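Glutathione S-transferase 2 (Heligmosomoides polygyrus, PDB 1TW9) probably catalyses the conjugation of glutathione to electrophilic compounds, as a dimeric member of the sigma-class glutathione transferase family. Local coordinates at residues Glu37-Leu42 with Gly49-Leu54; Asp151-Val156 with Glu186-Thr191. All coordinates share one frame; numbering follows the deposited sequence.

Contact 1: residues Glu37-Leu42 with Gly49-Leu54; sequences ETFVPL and GQVPVL. Unlike the reference sequence in segment 37-42: Val40 (reference Ala).
The backbones of Phe39 and Val51 keep well apart, their CA atoms 8.9 Å from each other, and no hydrogen bond joins residues 37-42 to 49-54. The gap is bridged by the aromatic ring of Phe39. The ring leaves helix 36-39 on the loop side because chi1 is 170°, with CG beside the carbonyl carbon. The leading edge of the ring meets main chain first. Phe39 CZ lies 3.6 Å from Gly49 O, at the ring edge and near its plane, in a van der Waals approach. Gln50 CA lies at the same edge. Val51 supplies the apolar partner: its CB sits 4.3 Å from Phe39 CE1, reached obliquely. The hydrogen bond to Gly49 O comes from Lys43 NZ. The Val51-Pro52 peptide is cis. This is the cis-proline loop of the thioredoxin fold, which in glutathione transferases helps form the glutathione site; the site is empty in this apo form. Phe39 also meets the ring of Phe9, their planes at about 50°. Val51 packs on Thr7, Tyr8 and Phe9 of strand 4-9, and Pro52 on Ile67 of helix 64-75. The ring thus links the short helix 36-39 to the turn leading into strand 53-56.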
ATOM      1  N   GLU A  37     -20.264  18.810  -4.182  1.00 38.58           N
ATOM      2  CA  GLU A  37     -21.686  18.815  -3.961  1.00 38.56           C
ATOM      3  C   GLU A  37     -22.324  17.485  -4.350  1.00 38.51           C
ATOM      4  O   GLU A  37     -23.231  17.006  -3.658  1.00 38.08           O
ATOM      5  CB  GLU A  37     -22.339  19.989  -4.718  1.00 38.90           C
ATOM      6  CG  GLU A  37     -22.049  21.363  -4.126  1.00 41.43           C
ATOM      7  CD  GLU A  37     -20.657  21.931  -4.424  1.00 42.76           C
ATOM      8  OE1 GLU A  37     -19.919  21.397  -5.297  1.00 40.78           O
ATOM      9  OE2 GLU A  37     -20.319  22.951  -3.757  1.00 43.60           O
ATOM     10  N   THR A  38     -21.866  16.855  -5.433  1.00 37.95           N
ATOM     11  CA  THR A  38     -22.453  15.561  -5.775  1.00 38.22           C
ATOM     12  C   THR A  38     -21.823  14.435  -4.965  1.00 37.68           C
ATOM     13  O   THR A  38     -22.440  13.383  -4.802  1.00 38.86           O
ATOM     14  CB  THR A  38     -22.376  15.253  -7.271  1.00 38.47           C
ATOM     15  OG1 THR A  38     -22.928  13.949  -7.528  1.00 41.10           O
ATOM     16  CG2 THR A  38     -20.969  15.138  -7.707  1.00 37.94           C
ATOM     17  N   PHE A  39     -20.614  14.663  -4.465  1.00 36.08           N
ATOM     18  CA  PHE A  39     -19.930  13.668  -3.616  1.00 36.30           C
ATOM     19  C   PHE A  39     -20.666  13.438  -2.295  1.00 36.32           C
ATOM     20  O   PHE A  39     -20.777  12.298  -1.842  1.00 35.15           O
ATOM     21  CB  PHE A  39     -18.514  14.134  -3.302  1.00 36.00           C
ATOM     22  CG  PHE A  39     -17.810  13.303  -2.246  1.00 35.99           C
ATOM     23  CD1 PHE A  39     -17.195  12.110  -2.578  1.00 35.57           C
ATOM     24  CD2 PHE A  39     -17.799  13.698  -0.920  1.00 35.93           C
ATOM     25  CE1 PHE A  39     -16.555  11.352  -1.607  1.00 32.56           C
ATOM     26  CE2 PHE A  39     -17.166  12.937   0.026  1.00 35.00           C
ATOM     27  CZ  PHE A  39     -16.535  11.744  -0.351  1.00 35.78           C
ATOM     28  N   VAL A  40     -21.156  14.526  -1.694  1.00 36.82           N
ATOM     29  CA  VAL A  40     -21.751  14.486  -0.334  1.00 37.46           C
ATOM     30  C   VAL A  40     -22.802  13.375  -0.121  1.00 37.86           C
ATOM     31  O   VAL A  40     -22.637  12.557   0.799  1.00 37.92           O
ATOM     32  CB  VAL A  40     -22.338  15.830   0.079  1.00 38.02           C
ATOM     33  CG1 VAL A  40     -22.866  15.744   1.513  1.00 38.76           C
ATOM     34  CG2 VAL A  40     -21.304  16.918  -0.034  1.00 38.44           C
ATOM     35  N   PRO A  41     -23.843  13.309  -0.961  1.00 37.87           N
ATOM     36  CA  PRO A  41     -24.812  12.218  -0.877  1.00 37.81           C
ATOM     37  C   PRO A  41     -24.280  10.846  -1.275  1.00 37.84           C
ATOM     38  O   PRO A  41     -24.940   9.833  -1.006  1.00 38.82           O
ATOM     39  CB  PRO A  41     -25.899  12.654  -1.869  1.00 38.23           C
ATOM     40  CG  PRO A  41     -25.711  14.161  -1.979  1.00 38.39           C
ATOM     41  CD  PRO A  41     -24.210  14.244  -2.044  1.00 38.14           C
ATOM     42  N   LEU A  42     -23.113  10.796  -1.920  1.00 36.84           N
ATOM     43  CA  LEU A  42     -22.556   9.530  -2.363  1.00 36.29           C
ATOM     44  C   LEU A  42     -21.594   8.951  -1.320  1.00 35.78           C
ATOM     45  O   LEU A  42     -21.286   7.760  -1.366  1.00 36.07           O
ATOM     46  CB  LEU A  42     -21.855   9.693  -3.726  1.00 36.42           C
ATOM     47  CG  LEU A  42     -22.742   9.615  -4.991  1.00 36.97           C
ATOM     48  CD1 LEU A  42     -24.066  10.269  -4.762  1.00 38.77           C
ATOM     49  CD2 LEU A  42     -22.052  10.212  -6.209  1.00 36.35           C
ATOM     50  N   GLY A  49     -15.894   5.590   2.670  1.00 30.62           N
ATOM     51  CA  GLY A  49     -16.379   6.997   2.665  1.00 29.55           C
ATOM     52  C   GLY A  49     -15.550   7.965   1.822  1.00 30.47           C
ATOM     53  O   GLY A  49     -15.591   9.193   2.022  1.00 28.89           O
ATOM     54  N   GLN A  50     -14.751   7.433   0.902  1.00 30.06           N
ATOM     55  CA  GLN A  50     -13.834   8.254   0.119  1.00 30.52           C
ATOM     56  C   GLN A  50     -13.761   7.800  -1.316  1.00 29.62           C
ATOM     57  O   GLN A  50     -14.222   6.699  -1.666  1.00 28.92           O
ATOM     58  CB  GLN A  50     -12.440   8.183   0.646  1.00 31.50           C
ATOM     59  CG  GLN A  50     -12.277   8.540   2.064  1.00 34.01           C
ATOM     60  CD  GLN A  50     -10.983   7.952   2.527  1.00 38.11           C
ATOM     61  OE1 GLN A  50     -10.866   6.729   2.687  1.00 44.45           O
ATOM     62  NE2 GLN A  50     -10.001   8.768   2.654  1.00 33.16           N
ATOM     63  N   VAL A  51     -13.115   8.641  -2.103  1.00 30.72           N
ATOM     64  CA  VAL A  51     -12.829   8.351  -3.499  1.00 31.97           C
ATOM     65  C   VAL A  51     -11.299   8.459  -3.646  1.00 31.59           C
ATOM     66  O   VAL A  51     -10.623   9.069  -2.799  1.00 31.56           O
ATOM     67  CB  VAL A  51     -13.785   9.339  -4.216  1.00 33.92           C
ATOM     68  CG1 VAL A  51     -13.220  10.710  -4.531  1.00 37.19           C
ATOM     69  CG2 VAL A  51     -14.947   8.737  -4.977  1.00 36.41           C
ATOM     70  N   PRO A  52     -10.702   7.738  -4.585  1.00 31.91           N
ATOM     71  CA  PRO A  52     -11.345   7.115  -5.712  1.00 30.86           C
ATOM     72  C   PRO A  52     -11.919   5.758  -5.373  1.00 30.92           C
ATOM     73  O   PRO A  52     -11.498   5.126  -4.404  1.00 31.20           O
ATOM     74  CB  PRO A  52     -10.165   6.858  -6.641  1.00 30.89           C
ATOM     75  CG  PRO A  52      -9.042   6.672  -5.730  1.00 32.86           C
ATOM     76  CD  PRO A  52      -9.244   7.760  -4.759  1.00 32.67           C
ATOM     77  N   VAL A  53     -12.905   5.359  -6.152  1.00 31.59           N
ATOM     78  CA  VAL A  53     -13.428   4.024  -6.077  1.00 30.51           C
ATOM     79  C   VAL A  53     -13.570   3.548  -7.498  1.00 30.39           C
ATOM     80  O   VAL A  53     -14.182   4.245  -8.337  1.00 31.35           O
ATOM     81  CB  VAL A  53     -14.815   4.013  -5.384  1.00 31.40           C
ATOM     82  CG1 VAL A  53     -15.508   2.650  -5.463  1.00 29.05           C
ATOM     83  CG2 VAL A  53     -14.676   4.403  -3.941  1.00 30.02           C
ATOM     84  N   LEU A  54     -13.140   2.301  -7.732  1.00 30.64           N
ATOM     85  CA  LEU A  54     -13.319   1.638  -9.015  1.00 30.50           C
ATOM     86  C   LEU A  54     -14.505   0.716  -8.897  1.00 30.56           C
ATOM     87  O   LEU A  54     -14.624   0.060  -7.886  1.00 31.44           O
ATOM     88  CB  LEU A  54     -12.058   0.798  -9.307  1.00 29.85           C
ATOM     89  CG  LEU A  54     -12.073  -0.040 -10.594  1.00 31.87           C
ATOM     90  CD1 LEU A  54     -12.009   0.872 -11.813  1.00 30.71           C
ATOM     91  CD2 LEU A  54     -10.976  -1.041 -10.498  1.00 33.17           C
TER

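Contact 2: residues Asp151-Val156 with Glu186-Thr191; sequences DKISWV and ERIQQT
Ile153 meets Ile188 and Thr191 through its outer atoms, and it is the one residue of 151-156 that touches 186-191. Just before it, Lys152 runs mainly across the line between the two segments, and its NZ is hydrogen-bonded to Gly76 O. At Ile153 the side chain points toward the second segment. CG1 is anti to the backbone N (chi1 -171°) and CD1 continues the chain outward (chi2 164°), making an extended arm. Its CD1 lies 3.9 Å from Ile188 CD1, and the two side chains cross obliquely. Ile153 CG1 is also near that methyl, 4.1 Å from Ile188 CD1. On the partner, both torsions are close to -60°, and the folded chain brings CD1 round to the isoleucine opposite. Ile153 CD1 also meets Thr191 OG1 at 4.1 Å, tip to tip. That hydroxyl has backbone carbonyls beside it: Thr191 OG1 is 2.9 Å from Ile188 O and 3.0 Å from Arg187 O, and its single proton could go to either.

Next comes Ser154, the N-cap of helix 155-170, whose N is hydrogen-bonded to Asp157 OD2. The S-x-x-D pattern and this one bond are consistent with the N-capping box known from the all-helical domain of glutathione transferases. Trp155 then turns to another part of the fold, packing on helices 64-75 and 82-101. Ile188 also packs on Leu158 and Ala161 of helix 155-170, and Phe147 touches both isoleucines.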
ATOM      1  N   ASP A 151      12.207  -4.952 -16.687  1.00 29.97           N
ATOM      2  CA  ASP A 151      12.491  -4.489 -18.029  1.00 29.35           C
ATOM      3  C   ASP A 151      11.284  -3.879 -18.754  1.00 28.79           C
ATOM      4  O   ASP A 151      11.378  -3.674 -19.979  1.00 30.40           O
ATOM      5  CB  ASP A 151      13.091  -5.631 -18.856  1.00 30.26           C
ATOM      6  CG  ASP A 151      12.161  -6.710 -19.112  1.00 34.01           C
ATOM      7  OD1 ASP A 151      11.023  -6.693 -18.566  1.00 41.74           O
ATOM      8  OD2 ASP A 151      12.465  -7.698 -19.856  1.00 42.86           O
ATOM      9  N   LYS A 152      10.191  -3.596 -18.043  1.00 31.17           N
ATOM     10  CA  LYS A 152       8.987  -3.081 -18.650  1.00 30.64           C
ATOM     11  C   LYS A 152       8.351  -2.086 -17.726  1.00 30.16           C
ATOM     12  O   LYS A 152       8.584  -2.065 -16.511  1.00 31.06           O
ATOM     13  CB  LYS A 152       8.063  -4.258 -18.870  1.00 31.54           C
ATOM     14  CG  LYS A 152       6.757  -3.988 -19.482  1.00 35.39           C
ATOM     15  CD  LYS A 152       5.972  -5.302 -19.489  1.00 34.98           C
ATOM     16  CE  LYS A 152       4.584  -5.147 -20.189  1.00 36.94           C
ATOM     17  NZ  LYS A 152       3.624  -6.283 -20.012  1.00 36.47           N
ATOM     18  N   ILE A 153       7.582  -1.201 -18.298  1.00 29.63           N
ATOM     19  CA  ILE A 153       6.929  -0.148 -17.560  1.00 30.73           C
ATOM     20  C   ILE A 153       5.999  -0.760 -16.550  1.00 30.06           C
ATOM     21  O   ILE A 153       5.333  -1.815 -16.824  1.00 29.30           O
ATOM     22  CB  ILE A 153       6.168   0.755 -18.554  1.00 30.03           C
ATOM     23  CG1 ILE A 153       5.616   2.020 -17.891  1.00 31.71           C
ATOM     24  CG2 ILE A 153       5.046   0.029 -19.234  1.00 34.13           C
ATOM     25  CD1 ILE A 153       5.173   3.160 -18.828  1.00 32.92           C
ATOM     26  N   SER A 154       5.906  -0.126 -15.375  1.00 31.69           N
ATOM     27  CA  SER A 154       4.970  -0.606 -14.351  1.00 30.75           C
ATOM     28  C   SER A 154       4.189   0.591 -13.818  1.00 31.90           C
ATOM     29  O   SER A 154       4.588   1.762 -14.024  1.00 31.52           O
ATOM     30  CB  SER A 154       5.654  -1.286 -13.201  1.00 31.51           C
ATOM     31  OG  SER A 154       6.479  -0.381 -12.485  1.00 32.72           O
ATOM     32  N   TRP A 155       3.205   0.282 -12.997  1.00 29.68           N
ATOM     33  CA  TRP A 155       2.336   1.390 -12.438  1.00 30.10           C
ATOM     34  C   TRP A 155       3.122   2.319 -11.525  1.00 31.67           C
ATOM     35  O   TRP A 155       2.781   3.542 -11.440  1.00 33.17           O
ATOM     36  CB  TRP A 155       1.140   0.825 -11.710  1.00 31.09           C
ATOM     37  CG  TRP A 155       1.417  -0.028 -10.515  1.00 30.82           C
ATOM     38  CD1 TRP A 155       1.750  -1.371 -10.483  1.00 30.03           C
ATOM     39  CD2 TRP A 155       1.230   0.361  -9.146  1.00 30.15           C
ATOM     40  NE1 TRP A 155       1.812  -1.811  -9.167  1.00 30.43           N
ATOM     41  CE2 TRP A 155       1.547  -0.754  -8.333  1.00 29.78           C
ATOM     42  CE3 TRP A 155       0.956   1.573  -8.524  1.00 31.86           C
ATOM     43  CZ2 TRP A 155       1.515  -0.706  -6.934  1.00 30.13           C
ATOM     44  CZ3 TRP A 155       0.898   1.594  -7.139  1.00 29.86           C
ATOM     45  CH2 TRP A 155       1.166   0.475  -6.371  1.00 32.54           C
ATOM     46  N   VAL A 156       4.165   1.836 -10.889  1.00 32.58           N
ATOM     47  CA  VAL A 156       4.982   2.756 -10.011  1.00 32.23           C
ATOM     48  C   VAL A 156       5.808   3.703 -10.895  1.00 32.25           C
ATOM     49  O   VAL A 156       6.036   4.852 -10.524  1.00 32.60           O
ATOM     50  CB  VAL A 156       5.866   2.079  -8.945  1.00 32.33           C
ATOM     51  CG1 VAL A 156       7.115   1.376  -9.585  1.00 32.52           C
ATOM     52  CG2 VAL A 156       6.261   3.099  -7.893  1.00 33.71           C
ATOM     53  N   GLU A 186      10.656  11.807 -18.345  1.00 29.34           N
ATOM     54  CA  GLU A 186      10.381  12.095 -19.752  1.00 31.02           C
ATOM     55  C   GLU A 186      10.067  10.820 -20.520  1.00 31.10           C
ATOM     56  O   GLU A 186       9.150  10.792 -21.341  1.00 34.44           O
ATOM     57  CB  GLU A 186      11.526  12.820 -20.355  1.00 32.17           C
ATOM     58  CG  GLU A 186      11.689  14.184 -19.746  1.00 35.40           C
ATOM     59  CD  GLU A 186      10.671  15.266 -20.129  1.00 43.29           C
ATOM     60  OE1 GLU A 186      10.871  16.390 -19.599  1.00 51.14           O
ATOM     61  OE2 GLU A 186       9.693  15.083 -20.917  1.00 46.38           O
ATOM     62  N   ARG A 187      10.800   9.772 -20.225  1.00 30.78           N
ATOM     63  CA  ARG A 187      10.553   8.496 -20.908  1.00 32.74           C
ATOM     64  C   ARG A 187       9.141   8.032 -20.653  1.00 30.69           C
ATOM     65  O   ARG A 187       8.448   7.595 -21.548  1.00 31.76           O
ATOM     66  CB  ARG A 187      11.513   7.491 -20.306  1.00 32.65           C
ATOM     67  CG  ARG A 187      11.415   6.092 -20.724  1.00 35.88           C
ATOM     68  CD  ARG A 187      12.412   5.245 -19.900  1.00 40.19           C
ATOM     69  NE  ARG A 187      13.830   5.662 -20.129  1.00 40.72           N
ATOM     70  CZ  ARG A 187      14.715   6.118 -19.221  1.00 41.69           C
ATOM     71  NH1 ARG A 187      14.487   6.280 -17.882  1.00 33.38           N
ATOM     72  NH2 ARG A 187      15.903   6.405 -19.699  1.00 44.38           N
ATOM     73  N   ILE A 188       8.719   8.100 -19.406  1.00 30.15           N
ATOM     74  CA  ILE A 188       7.396   7.598 -19.042  1.00 30.04           C
ATOM     75  C   ILE A 188       6.312   8.455 -19.667  1.00 30.43           C
ATOM     76  O   ILE A 188       5.345   7.984 -20.201  1.00 32.12           O
ATOM     77  CB  ILE A 188       7.233   7.494 -17.527  1.00 30.79           C
ATOM     78  CG1 ILE A 188       8.255   6.527 -16.956  1.00 30.73           C
ATOM     79  CG2 ILE A 188       5.815   7.007 -17.163  1.00 31.10           C
ATOM     80  CD1 ILE A 188       8.265   5.141 -17.610  1.00 30.45           C
ATOM     81  N   GLN A 189       6.476   9.747 -19.543  1.00 32.22           N
ATOM     82  CA  GLN A 189       5.426  10.665 -19.971  1.00 32.28           C
ATOM     83  C   GLN A 189       5.362  10.856 -21.463  1.00 32.35           C
ATOM     84  O   GLN A 189       4.347  11.401 -21.940  1.00 33.44           O
ATOM     85  CB  GLN A 189       5.477  11.983 -19.219  1.00 30.56           C
ATOM     86  CG  GLN A 189       5.321  11.756 -17.677  1.00 33.94           C
ATOM     87  CD  GLN A 189       4.220  12.538 -17.049  1.00 35.99           C
ATOM     88  OE1 GLN A 189       3.287  12.000 -16.359  1.00 36.88           O
ATOM     89  NE2 GLN A 189       4.285  13.805 -17.268  1.00 31.54           N
ATOM     90  N   GLN A 190       6.414  10.474 -22.197  1.00 32.93           N
ATOM     91  CA  GLN A 190       6.376  10.437 -23.648  1.00 33.80           C
ATOM     92  C   GLN A 190       5.948   9.075 -24.213  1.00 33.43           C
ATOM     93  O   GLN A 190       5.790   8.924 -25.442  1.00 32.78           O
ATOM     94  CB  GLN A 190       7.746  10.835 -24.209  1.00 34.62           C
ATOM     95  CG  GLN A 190       8.119  12.322 -23.928  1.00 37.34           C
ATOM     96  CD  GLN A 190       7.014  13.345 -24.339  1.00 38.34           C
ATOM     97  OE1 GLN A 190       6.489  14.068 -23.487  1.00 41.64           O
ATOM     98  NE2 GLN A 190       6.657  13.366 -25.585  1.00 36.82           N
ATOM     99  N   THR A 191       5.731   8.073 -23.348  1.00 30.66           N
ATOM    100  CA  THR A 191       5.198   6.776 -23.816  1.00 30.78           C
ATOM    101  C   THR A 191       3.916   7.074 -24.590  1.00 30.12           C
ATOM    102  O   THR A 191       3.087   7.811 -24.051  1.00 30.99           O
ATOM    103  CB  THR A 191       4.910   5.888 -22.602  1.00 30.73           C
ATOM    104  OG1 THR A 191       6.126   5.708 -21.848  1.00 30.42           O
ATOM    105  CG2 THR A 191       4.536   4.569 -23.002  1.00 31.86           C
TER

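Contact 1 closes before contact 2 opens along the chain. Their centres are 30 Å apart, on opposite sides of the chain's centre, and their nearest atoms are about 11 Å apart. Contact 1 belongs to the thioredoxin-like N-terminal domain with its four-stranded sheet. Contact 2 belongs to the helical C-terminal domain, where it joins the start of helix 155-170 to the end of helix 179-189. Helix 64-75, part of the N-terminal domain, touches side chains of both 49-54 and 151-156, so it spans the boundary between the two domains. Contact 1 lies at the cis-proline loop, which in this family borders the glutathione site; contact 2 is packing within the helical domain.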